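Local coordinates for 6-phosphogluconolactonase (Leishmania braziliensis, PDB 3CSS), which probably hydrolyses 6-phosphogluconolactone to 6-phosphogluconate, the second step of the oxidative stage of the pentose phosphate pathway, at residues A27-R32 and V37-A42; A128-Y133 and W200-S205; D157-G162 and T207-A212; D175-T180 and V185-F190. One frame throughout, in Å; residues are numbered along the deposited sequence.

Interaction 1: residues A27-R32 and V37-A42; sequences AAIDAR and VPVVLA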
loop_
_atom_site.group_PDB
_atom_site.type_symbol
_atom_site.label_atom_id
_atom_site.label_comp_id
_atom_site.label_asym_id
_atom_site.label_seq_id
_atom_site.Cartn_x
_atom_site.Cartn_y
_atom_site.Cartn_z
ATOM N N ALA A 27 18.065 0.341 0.886
ATOM C CA ALA A 27 18.645 1.574 1.429
ATOM C C ALA A 27 18.123 1.827 2.846
ATOM O O ALA A 27 18.896 2.133 3.755
ATOM C CB ALA A 27 18.309 2.759 0.522
ATOM N N ALA A 28 16.813 1.669 3.031
ATOM C CA ALA A 28 16.181 1.855 4.343
ATOM C C ALA A 28 16.678 0.825 5.367
ATOM O O ALA A 28 16.895 1.162 6.540
ATOM C CB ALA A 28 14.659 1.807 4.215
ATOM N N ILE A 29 16.876 -0.415 4.919
ATOM C CA ILE A 29 17.396 -1.481 5.781
ATOM C C ILE A 29 18.848 -1.213 6.184
ATOM O O ILE A 29 19.195 -1.361 7.348
ATOM C CB ILE A 29 17.318 -2.875 5.110
ATOM C CG1 ILE A 29 15.855 -3.306 4.941
ATOM C CG2 ILE A 29 18.093 -3.920 5.942
ATOM C CD1 ILE A 29 15.664 -4.507 4.037
ATOM N N ASP A 30 19.685 -0.825 5.222
ATOM C CA ASP A 30 21.091 -0.534 5.503
ATOM C C ASP A 30 21.273 0.760 6.301
ATOM O O ASP A 30 22.249 0.893 7.042
ATOM C CB ASP A 30 21.913 -0.466 4.211
ATOM C CG ASP A 30 23.412 -0.602 4.468
ATOM O OD1 ASP A 30 23.872 -1.737 4.733
ATOM O OD2 ASP A 30 24.127 0.423 4.409
ATOM N N ALA A 31 20.337 1.699 6.164
ATOM C CA ALA A 31 20.428 2.991 6.850
ATOM C C ALA A 31 19.977 2.964 8.314
ATOM O O ALA A 31 20.104 3.975 9.009
ATOM C CB ALA A 31 19.643 4.053 6.090
ATOM N N ARG A 32 19.455 1.834 8.792
ATOM C CA ARG A 32 19.047 1.728 10.199
ATOM C C ARG A 32 20.230 2.006 11.119
ATOM O O ARG A 32 21.307 1.439 10.926
ATOM C CB ARG A 32 18.523 0.327 10.521
ATOM C CG ARG A 32 17.162 -0.029 9.925
ATOM C CD ARG A 32 16.797 -1.463 10.302
ATOM N NE ARG A 32 17.745 -2.421 9.735
ATOM C CZ ARG A 32 17.861 -3.702 10.083
ATOM N NH1 ARG A 32 17.088 -4.238 11.025
ATOM N NH2 ARG A 32 18.768 -4.455 9.475
ATOM N N VAL A 37 16.079 -3.438 15.301
ATOM C CA VAL A 37 14.680 -3.049 15.093
ATOM C C VAL A 37 14.394 -3.097 13.599
ATOM O O VAL A 37 15.174 -2.568 12.806
ATOM C CB VAL A 37 14.351 -1.628 15.621
ATOM C CG1 VAL A 37 14.809 -1.477 17.051
ATOM C CG2 VAL A 37 14.975 -0.539 14.745
ATOM N N PRO A 38 13.278 -3.725 13.210
ATOM C CA PRO A 38 13.039 -3.882 11.777
ATOM C C PRO A 38 12.566 -2.614 11.066
ATOM O O PRO A 38 12.081 -1.686 11.698
ATOM C CB PRO A 38 11.928 -4.932 11.725
ATOM C CG PRO A 38 11.166 -4.718 12.962
ATOM C CD PRO A 38 12.216 -4.362 14.008
ATOM N N VAL A 39 12.743 -2.606 9.752
ATOM C CA VAL A 39 12.061 -1.660 8.864
ATOM C C VAL A 39 10.614 -2.147 8.711
ATOM O O VAL A 39 10.374 -3.329 8.457
ATOM C CB VAL A 39 12.788 -1.618 7.485
ATOM C CG1 VAL A 39 11.942 -0.953 6.398
ATOM C CG2 VAL A 39 14.123 -0.905 7.644
ATOM N N VAL A 40 9.642 -1.258 8.878
ATOM C CA VAL A 40 8.247 -1.637 8.683
ATOM C C VAL A 40 7.892 -1.362 7.221
ATOM O O VAL A 40 7.987 -0.221 6.775
ATOM C CB VAL A 40 7.287 -0.854 9.627
ATOM C CG1 VAL A 40 5.886 -1.361 9.464
ATOM C CG2 VAL A 40 7.724 -0.984 11.070
ATOM N N LEU A 41 7.490 -2.410 6.497
ATOM C CA LEU A 41 7.165 -2.330 5.060
ATOM C C LEU A 41 5.699 -2.700 4.865
ATOM O O LEU A 41 5.295 -3.790 5.258
ATOM C CB LEU A 41 8.068 -3.292 4.262
ATOM C CG LEU A 41 7.874 -3.415 2.734
ATOM C CD1 LEU A 41 8.063 -2.076 2.058
ATOM C CD2 LEU A 41 8.811 -4.499 2.132
ATOM N N ALA A 42 4.922 -1.808 4.248
ATOM C CA ALA A 42 3.549 -2.111 3.870
ATOM C C ALA A 42 3.526 -2.512 2.404
ATOM O O ALA A 42 3.872 -1.711 1.501
ATOM C CB ALA A 42 2.631 -0.907 4.098
#
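Arg32 reaches the carbonyl of Val37 with the edge of its guanidinium: NH1 donates to Val37 O at 3.1 Å, with an N-H...O angle of 169° and the oxygen close to the guanidinium plane. Seen from the acceptor the approach is less regular, because the donor stands 55° above the carbonyl plane of Val37, off the lone-pair direction. The rotation of the group is fixed from within its own segment, where Arg32 NE donates to Ile29 O at 3.0 Å, in the carbonyl plane and on a lone pair. A bend at chi3 (-63°) lets one side chain serve both carbonyls. These bonds link the C-terminal part of helix 14-30 to the chain entering strand 39-43, an interior strand of the mixed sheet of this alpha/beta fold. Beside the polar part, Val39 points at the helix end. Its CG2 lies 3.6 Å from Ala28 O and 3.8 Å from Ile29 CA, while the side chains of Ile29 and Val39 cross at about a right angle, with CG1 of Ile29 4.0 Å from CG2 of Val39. The same methyl supports the aliphatic part of Arg32, whose CD approaches Val39 CG2 to 3.8 Å.

Interaction 2: residues A128-Y133 and W200-S205; sequences AVAQDY and WRVTLS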
loop_
_atom_site.group_PDB
_atom_site.type_symbol
_atom_site.label_atom_id
_atom_site.label_comp_id
_atom_site.label_asym_id
_atom_site.label_seq_id
_atom_site.Cartn_x
_atom_site.Cartn_y
_atom_site.Cartn_z
ATOM N N ALA A 128 -15.636 -4.864 10.828
ATOM C CA ALA A 128 -15.206 -5.808 11.850
ATOM C C ALA A 128 -13.754 -6.242 11.600
ATOM O O ALA A 128 -12.942 -6.265 12.527
ATOM C CB ALA A 128 -16.140 -7.007 11.887
ATOM N N VAL A 129 -13.433 -6.561 10.341
ATOM C CA VAL A 129 -12.058 -6.922 9.951
ATOM C C VAL A 129 -11.090 -5.732 10.114
ATOM O O VAL A 129 -10.004 -5.894 10.667
ATOM C CB VAL A 129 -11.994 -7.472 8.500
ATOM C CG1 VAL A 129 -10.551 -7.728 8.074
ATOM C CG2 VAL A 129 -12.830 -8.739 8.373
ATOM N N ALA A 130 -11.504 -4.546 9.662
ATOM C CA ALA A 130 -10.706 -3.322 9.805
ATOM C C ALA A 130 -10.326 -3.051 11.257
ATOM O O ALA A 130 -9.173 -2.735 11.560
ATOM C CB ALA A 130 -11.457 -2.104 9.218
ATOM N N GLN A 131 -11.307 -3.177 12.145
ATOM C CA GLN A 131 -11.112 -2.870 13.562
ATOM C C GLN A 131 -10.136 -3.831 14.242
ATOM O O GLN A 131 -9.259 -3.408 14.995
ATOM C CB GLN A 131 -12.456 -2.857 14.266
ATOM C CG GLN A 131 -13.304 -1.665 13.852
ATOM C CD GLN A 131 -12.994 -0.413 14.657
ATOM O OE1 GLN A 131 -12.319 0.514 14.171
ATOM N NE2 GLN A 131 -13.504 -0.368 15.888
ATOM N N ASP A 132 -10.263 -5.117 13.937
ATOM C CA ASP A 132 -9.343 -6.124 14.464
ATOM C C ASP A 132 -7.912 -5.903 13.944
ATOM O O ASP A 132 -6.935 -6.076 14.687
ATOM C CB ASP A 132 -9.827 -7.538 14.113
ATOM C CG ASP A 132 -10.959 -8.033 15.028
ATOM O OD1 ASP A 132 -11.322 -7.348 16.026
ATOM O OD2 ASP A 132 -11.482 -9.141 14.748
ATOM N N TYR A 133 -7.794 -5.522 12.677
ATOM C CA TYR A 133 -6.484 -5.283 12.078
ATOM C C TYR A 133 -5.842 -4.028 12.678
ATOM O O TYR A 133 -4.662 -4.010 12.977
ATOM C CB TYR A 133 -6.614 -5.184 10.547
ATOM C CG TYR A 133 -5.324 -5.046 9.781
ATOM C CD1 TYR A 133 -4.165 -5.723 10.159
ATOM C CD2 TYR A 133 -5.275 -4.271 8.630
ATOM C CE1 TYR A 133 -2.985 -5.587 9.437
ATOM C CE2 TYR A 133 -4.113 -4.167 7.883
ATOM C CZ TYR A 133 -2.968 -4.806 8.292
ATOM O OH TYR A 133 -1.821 -4.647 7.537
ATOM N N TRP A 200 -15.391 -6.417 -0.899
ATOM C CA TRP A 200 -15.042 -5.420 0.111
ATOM C C TRP A 200 -13.564 -5.490 0.463
ATOM O O TRP A 200 -12.915 -6.552 0.330
ATOM C CB TRP A 200 -15.923 -5.534 1.377
ATOM C CG TRP A 200 -17.206 -4.801 1.224
ATOM C CD1 TRP A 200 -18.369 -5.280 0.701
ATOM C CD2 TRP A 200 -17.455 -3.433 1.571
ATOM N NE1 TRP A 200 -19.325 -4.298 0.700
ATOM C CE2 TRP A 200 -18.784 -3.147 1.216
ATOM C CE3 TRP A 200 -16.679 -2.420 2.151
ATOM C CZ2 TRP A 200 -19.352 -1.889 1.404
ATOM C CZ3 TRP A 200 -17.239 -1.176 2.335
ATOM C CH2 TRP A 200 -18.567 -0.922 1.976
ATOM N N ARG A 201 -13.050 -4.334 0.874
ATOM C CA ARG A 201 -11.644 -4.134 1.191
ATOM C C ARG A 201 -11.429 -3.554 2.584
ATOM O O ARG A 201 -12.285 -2.847 3.139
ATOM C CB ARG A 201 -10.963 -3.166 0.184
ATOM C CG ARG A 201 -11.334 -3.362 -1.279
ATOM C CD ARG A 201 -10.868 -4.697 -1.807
ATOM N NE ARG A 201 -11.148 -4.880 -3.232
ATOM C CZ ARG A 201 -10.352 -4.459 -4.213
ATOM N NH1 ARG A 201 -9.217 -3.839 -3.950
ATOM N NH2 ARG A 201 -10.695 -4.668 -5.478
ATOM N N VAL A 202 -10.248 -3.826 3.123
ATOM C CA VAL A 202 -9.691 -3.004 4.174
ATOM C C VAL A 202 -8.442 -2.329 3.619
ATOM O O VAL A 202 -7.779 -2.860 2.708
ATOM C CB VAL A 202 -9.375 -3.791 5.457
ATOM C CG1 VAL A 202 -10.672 -4.330 6.066
ATOM C CG2 VAL A 202 -8.431 -4.910 5.186
ATOM N N THR A 203 -8.153 -1.149 4.155
ATOM C CA THR A 203 -7.022 -0.353 3.693
ATOM C C THR A 203 -6.428 0.463 4.838
ATOM O O THR A 203 -7.149 0.927 5.710
ATOM C CB THR A 203 -7.446 0.602 2.521
ATOM O OG1 THR A 203 -6.285 1.237 1.977
ATOM C CG2 THR A 203 -8.485 1.635 2.965
ATOM N N LEU A 204 -5.110 0.620 4.827
ATOM C CA LEU A 204 -4.496 1.694 5.572
ATOM C C LEU A 204 -5.164 2.997 5.132
ATOM O O LEU A 204 -5.520 3.168 3.954
ATOM C CB LEU A 204 -2.991 1.733 5.337
ATOM C CG LEU A 204 -2.173 0.543 5.842
ATOM C CD1 LEU A 204 -0.687 0.727 5.534
ATOM C CD2 LEU A 204 -2.442 0.262 7.344
ATOM N N SER A 205 -5.357 3.902 6.091
ATOM C CA SER A 205 -6.012 5.166 5.818
ATOM C C SER A 205 -5.051 6.169 5.213
ATOM O O SER A 205 -3.845 5.983 5.250
ATOM C CB SER A 205 -6.586 5.732 7.120
ATOM O OG SER A 205 -5.526 6.013 8.030
#
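Val202 turns CG1 anti to its own carbonyl carbon (chi1 -65°), and Val129 sets its CG1 anti to the backbone N (chi1 175°); these two torsions bring the methyls together, CG1 of Val129 to CG1 of Val202 at 3.9 Å, with the two side chains crossing at about a right angle. The Val202 methyl also rests against the helix backbone, 3.7 Å from Ala130 N. It also meets the Ala130 methyl, CB to CG1 of Val202 at 3.9 Å. One branch of one valine thus touches two successive residues of the helix, and the backbones come close here: the CA atoms of Ala130 and Val202 are 5.7 Å apart. The contact lays helix 123-140 against strand 201-204 of the mixed sheet, in the antiparallel part of that sheet, and Ala130 also touches Val186 and Val188 of the neighbouring strand 186-189. Tyr133, one turn further along the helix, sends its hydroxyl to Leu73 O on strand 69-77. No hydrogen bond passes between the two segments, so between them the helix and strand are held by dispersion and the burial of apolar surface, with no directional bond to fix the register.

Interaction 3: residues D157-G162 and T207-A212; sequences DIVLLG and TVIQYA. Unlike the reference sequence in segment 207-212: Tyr211 (reference His).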
loop_
_atom_site.group_PDB
_atom_site.type_symbol
_atom_site.label_atom_id
_atom_site.label_comp_id
_atom_site.label_asym_id
_atom_site.label_seq_id
_atom_site.Cartn_x
_atom_site.Cartn_y
_atom_site.Cartn_z
ATOM N N ASP A 157 7.811 2.648 7.815
ATOM C CA ASP A 157 9.036 3.128 7.147
ATOM C C ASP A 157 8.876 3.272 5.625
ATOM O O ASP A 157 9.249 4.299 5.033
ATOM C CB ASP A 157 10.233 2.223 7.460
ATOM C CG ASP A 157 10.641 2.297 8.913
ATOM O OD1 ASP A 157 11.258 3.319 9.283
ATOM O OD2 ASP A 157 10.296 1.376 9.675
ATOM N N ILE A 158 8.308 2.251 5.003
ATOM C CA ILE A 158 8.077 2.247 3.561
ATOM C C ILE A 158 6.693 1.707 3.257
ATOM O O ILE A 158 6.378 0.572 3.617
ATOM C CB ILE A 158 9.110 1.370 2.800
ATOM C CG1 ILE A 158 10.527 1.868 3.064
ATOM C CG2 ILE A 158 8.764 1.321 1.274
ATOM C CD1 ILE A 158 11.598 0.948 2.541
ATOM N N VAL A 159 5.880 2.536 2.603
ATOM C CA VAL A 159 4.589 2.122 2.056
ATOM C C VAL A 159 4.727 1.968 0.548
ATOM O O VAL A 159 4.993 2.941 -0.166
ATOM C CB VAL A 159 3.424 3.107 2.395
ATOM C CG1 VAL A 159 2.103 2.602 1.769
ATOM C CG2 VAL A 159 3.287 3.329 3.919
ATOM N N LEU A 160 4.533 0.748 0.061
ATOM C CA LEU A 160 4.477 0.506 -1.351
ATOM C C LEU A 160 3.034 0.723 -1.801
ATOM O O LEU A 160 2.104 0.293 -1.102
ATOM C CB LEU A 160 4.883 -0.926 -1.663
ATOM C CG LEU A 160 6.311 -1.320 -1.312
ATOM C CD1 LEU A 160 6.480 -2.820 -1.597
ATOM C CD2 LEU A 160 7.276 -0.493 -2.145
ATOM N N LEU A 161 2.855 1.347 -2.968
ATOM C CA LEU A 161 1.536 1.650 -3.500
ATOM C C LEU A 161 1.502 1.433 -5.003
ATOM O O LEU A 161 2.533 1.388 -5.660
ATOM C CB LEU A 161 1.147 3.114 -3.204
ATOM C CG LEU A 161 0.939 3.549 -1.758
ATOM C CD1 LEU A 161 0.704 5.057 -1.787
ATOM C CD2 LEU A 161 -0.231 2.807 -1.116
ATOM N N GLY A 162 0.295 1.262 -5.525
ATOM C CA GLY A 162 0.039 1.371 -6.933
ATOM C C GLY A 162 -1.013 2.404 -7.232
ATOM O O GLY A 162 -1.608 2.977 -6.319
ATOM N N THR A 207 -4.243 8.906 6.474
ATOM C CA THR A 207 -3.417 9.359 7.603
ATOM C C THR A 207 -2.156 8.525 7.774
ATOM O O THR A 207 -1.051 9.055 7.911
ATOM C CB THR A 207 -4.230 9.326 8.911
ATOM O OG1 THR A 207 -5.456 10.041 8.720
ATOM C CG2 THR A 207 -3.446 9.990 10.042
ATOM N N VAL A 208 -2.317 7.208 7.777
ATOM C CA VAL A 208 -1.164 6.315 7.954
ATOM C C VAL A 208 -0.175 6.563 6.833
ATOM O O VAL A 208 1.023 6.705 7.050
ATOM C CB VAL A 208 -1.572 4.838 7.985
ATOM C CG1 VAL A 208 -0.349 3.945 8.056
ATOM C CG2 VAL A 208 -2.501 4.558 9.162
ATOM N N ILE A 209 -0.688 6.631 5.609
ATOM C CA ILE A 209 0.180 6.860 4.449
ATOM C C ILE A 209 0.918 8.200 4.541
ATOM O O ILE A 209 2.114 8.288 4.229
ATOM C CB ILE A 209 -0.635 6.706 3.132
ATOM C CG1 ILE A 209 -1.124 5.266 3.022
ATOM C CG2 ILE A 209 0.215 7.043 1.932
ATOM C CD1 ILE A 209 -2.197 5.036 1.976
ATOM N N GLN A 210 0.220 9.221 5.033
ATOM C CA GLN A 210 0.763 10.570 5.156
ATOM C C GLN A 210 1.761 10.748 6.324
ATOM O O GLN A 210 2.444 11.772 6.390
ATOM C CB GLN A 210 -0.382 11.576 5.257
ATOM C CG GLN A 210 -1.161 11.708 3.961
ATOM C CD GLN A 210 -2.401 12.549 4.105
ATOM O OE1 GLN A 210 -2.968 12.626 5.198
ATOM N NE2 GLN A 210 -2.851 13.165 3.014
ATOM N N TYR A 211 1.800 9.787 7.245
ATOM C CA TYR A 211 2.785 9.770 8.315
ATOM C C TYR A 211 3.955 8.792 8.059
ATOM O O TYR A 211 4.905 8.732 8.858
ATOM C CB TYR A 211 2.116 9.442 9.633
ATOM C CG TYR A 211 1.448 10.623 10.286
ATOM C CD1 TYR A 211 0.075 10.694 10.423
ATOM C CD2 TYR A 211 2.210 11.664 10.789
ATOM C CE1 TYR A 211 -0.524 11.776 11.047
ATOM C CE2 TYR A 211 1.622 12.760 11.416
ATOM C CZ TYR A 211 0.248 12.811 11.543
ATOM O OH TYR A 211 -0.349 13.903 12.169
ATOM N N ALA A 212 3.898 8.036 6.969
ATOM C CA ALA A 212 4.959 7.096 6.638
ATOM C C ALA A 212 6.240 7.856 6.294
ATOM O O ALA A 212 6.200 8.983 5.785
ATOM C CB ALA A 212 4.538 6.158 5.472
#
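Val159 and Ala212 make the tight apolar contact here: CG2 of Val159 presses on CB of Ala212 at 3.5 Å, closer than usual for two carbons. The first torsion of Val159 (179°) sets CG1 anti to the backbone N and leaves CG2 beside it, which splits the side chain between two partners, CG2 going to Ala212 and CG1 to Ile209. The remaining packing is looser. CG1 of Val159 lies 4.4 Å from CG1 of Ile209, and CD1 of Leu161 is 4.2 Å from CG2 of Ile209. Ile209 therefore offers different branches to Val159 and Leu161, two alternate residues of the strand that both point at the helix.

Hydrogen bonding runs within the elements and to their neighbours, not across the contact. Val159 is bonded through its backbone to His214 and Val216 of strand 214-219, and Ile158 to Val40 and Ala42 of strand 39-43, so strand 158-162 lies between two parallel strands. Helix 206-211 lies on one face of this sheet, in the manner of a Rossmann-like alpha/beta fold, and Ala212 leads on toward strand 214-219. Elsewhere on this segment Tyr211, which differs from the reference sequence, forms a cation-pi pair with Arg250. With aliphatic side chains on both sides and no polar group between them, the helix segment meets this strand by apolar burial, tight only at Ala212.

Interaction 4: residues D175-T180 and V185-F190; sequences DSVAAT and VVSVSF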
loop_
_atom_site.group_PDB
_atom_site.type_symbol
_atom_site.label_atom_id
_atom_site.label_comp_id
_atom_site.label_asym_id
_atom_site.label_seq_id
_atom_site.Cartn_x
_atom_site.Cartn_y
_atom_site.Cartn_z
ATOM N N ASP A 175 -15.280 7.854 -3.755
ATOM C CA ASP A 175 -16.610 7.755 -3.149
ATOM C C ASP A 175 -16.810 6.505 -2.259
ATOM O O ASP A 175 -17.929 5.964 -2.143
ATOM C CB ASP A 175 -17.686 7.888 -4.243
ATOM C CG ASP A 175 -17.510 9.153 -5.078
ATOM O OD1 ASP A 175 -17.645 10.264 -4.538
ATOM O OD2 ASP A 175 -17.180 9.042 -6.288
ATOM N N SER A 176 -15.714 6.060 -1.624
ATOM C CA SER A 176 -15.745 5.063 -0.555
ATOM C C SER A 176 -15.608 5.736 0.816
ATOM O O SER A 176 -15.180 6.892 0.917
ATOM C CB SER A 176 -14.598 4.058 -0.726
ATOM O OG SER A 176 -13.325 4.656 -0.470
ATOM N N VAL A 177 -15.927 4.996 1.880
ATOM C CA VAL A 177 -15.645 5.447 3.237
ATOM C C VAL A 177 -14.174 5.896 3.398
ATOM O O VAL A 177 -13.908 6.978 3.922
ATOM C CB VAL A 177 -15.992 4.343 4.291
ATOM C CG1 VAL A 177 -15.397 4.697 5.634
ATOM C CG2 VAL A 177 -17.502 4.180 4.396
ATOM N N ALA A 178 -13.246 5.082 2.892
ATOM C CA ALA A 178 -11.804 5.339 3.020
ATOM C C ALA A 178 -11.382 6.659 2.394
ATOM O O ALA A 178 -10.443 7.293 2.843
ATOM C CB ALA A 178 -11.017 4.188 2.403
ATOM N N ALA A 179 -12.059 7.075 1.327
ATOM C CA ALA A 179 -11.671 8.297 0.639
ATOM C C ALA A 179 -11.730 9.536 1.520
ATOM O O ALA A 179 -11.021 10.500 1.260
ATOM C CB ALA A 179 -12.530 8.489 -0.609
ATOM N N THR A 180 -12.606 9.533 2.533
ATOM C CA THR A 180 -12.742 10.671 3.443
ATOM C C THR A 180 -12.586 10.273 4.910
ATOM O O THR A 180 -12.927 11.058 5.811
ATOM C CB THR A 180 -14.094 11.418 3.238
ATOM O OG1 THR A 180 -15.206 10.514 3.456
ATOM C CG2 THR A 180 -14.166 12.000 1.836
ATOM N N VAL A 185 -7.147 4.138 11.669
ATOM C CA VAL A 185 -5.900 3.601 11.113
ATOM C C VAL A 185 -6.190 2.694 9.905
ATOM O O VAL A 185 -5.494 2.753 8.900
ATOM C CB VAL A 185 -5.117 2.791 12.186
ATOM C CG1 VAL A 185 -3.947 2.057 11.599
ATOM C CG2 VAL A 185 -4.647 3.711 13.333
ATOM N N VAL A 186 -7.191 1.826 10.040
ATOM C CA VAL A 186 -7.631 0.956 8.952
ATOM C C VAL A 186 -9.074 1.306 8.613
ATOM O O VAL A 186 -9.945 1.343 9.498
ATOM C CB VAL A 186 -7.545 -0.558 9.338
ATOM C CG1 VAL A 186 -7.919 -1.441 8.174
ATOM C CG2 VAL A 186 -6.174 -0.905 9.858
ATOM N N SER A 187 -9.322 1.580 7.336
ATOM C CA SER A 187 -10.653 1.923 6.868
ATOM C C SER A 187 -11.128 0.854 5.876
ATOM O O SER A 187 -10.495 -0.190 5.722
ATOM C CB SER A 187 -10.618 3.300 6.216
ATOM O OG SER A 187 -11.922 3.807 5.964
ATOM N N VAL A 188 -12.254 1.125 5.226
ATOM C CA VAL A 188 -12.934 0.151 4.395
ATOM C C VAL A 188 -13.415 0.770 3.083
ATOM O O VAL A 188 -13.628 1.983 2.990
ATOM C CB VAL A 188 -14.138 -0.448 5.165
ATOM C CG1 VAL A 188 -13.636 -1.115 6.445
ATOM C CG2 VAL A 188 -15.196 0.608 5.471
ATOM N N SER A 189 -13.617 -0.072 2.081
ATOM C CA SER A 189 -14.130 0.384 0.803
ATOM C C SER A 189 -14.611 -0.772 -0.029
ATOM O O SER A 189 -14.201 -1.905 0.193
ATOM C CB SER A 189 -13.015 1.053 0.020
ATOM O OG SER A 189 -12.004 0.100 -0.246
ATOM N N PHE A 190 -15.460 -0.451 -0.994
ATOM C CA PHE A 190 -15.781 -1.346 -2.103
ATOM C C PHE A 190 -15.173 -0.711 -3.371
ATOM O O PHE A 190 -15.136 0.529 -3.510
ATOM C CB PHE A 190 -17.309 -1.513 -2.252
ATOM C CG PHE A 190 -17.706 -2.727 -3.043
ATOM C CD1 PHE A 190 -17.776 -3.964 -2.413
ATOM C CD2 PHE A 190 -17.978 -2.645 -4.407
ATOM C CE1 PHE A 190 -18.120 -5.101 -3.110
ATOM C CE2 PHE A 190 -18.321 -3.775 -5.126
ATOM C CZ PHE A 190 -18.413 -5.015 -4.466
#
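Ser187 begins the contact, with OG anti to its backbone N (chi1 -169°) and directed at the turn of 175-180: it lies 3.3 Å from Ala178 CA and 3.6 Å from CG1 of Val177. Both are packing contacts, since the hydrogen bond of this hydroxyl goes to Asp181 OD2, just past the first segment. At Val188 the backbone carbonyl and the side chain both take part. The carbonyl oxygen receives a weak bond from Ala178 N at 3.1 Å, with an N-H...O angle of 133°, while Val177 CB approaches Val188 O to 3.6 Å. The side chains of Val177 and Val188 lie side by side and point the same way, CB of Val177 being 4.0 Å from CG2 of Val188. Strand 186-189 is an outermost strand of the mixed sheet, antiparallel to 201-204, and the loop that precedes it in the chain folds back over it here; Trp127 of helix 123-140 touches both Val177 and Val188. Next comes Ser189, whose CB meets Ser176 CB at 3.5 Å, a tight carbon pair. Ser189 OG bonds to Ser171 O, whereas Ser176 OG is hydrogen-bonded to Phe173 O and also accepts from Ala179 N at 3.3 Å, the geometry of an ST motif. Past Ser189 the ring of Phe190 leads away from the turn, to an edge-to-face pair with Trp200.

Overall arrangement
All four contacts touch the same mixed sheet but differ in depth and chemistry. Interaction 3 is central, its centre about 7 Å from that of the chain, and like interaction 2 it is wholly buried, apolar and of helix-on-strand type. Interaction 1 is partly buried at the end of a helix and combines an arginine-to-carbonyl bond with valine packing, whereas interaction 4 is buried yet mixes serines, a weak backbone bond and valine packing. Strands 39-43 and 158-162 are neighbours, joining interactions 1 and 3; 201-204 and 186-189 join interactions 2 and 4, whose centres are about 9 Å apart. Interactions 1 and 4 do not touch and lie on opposite sides of the chain's centre.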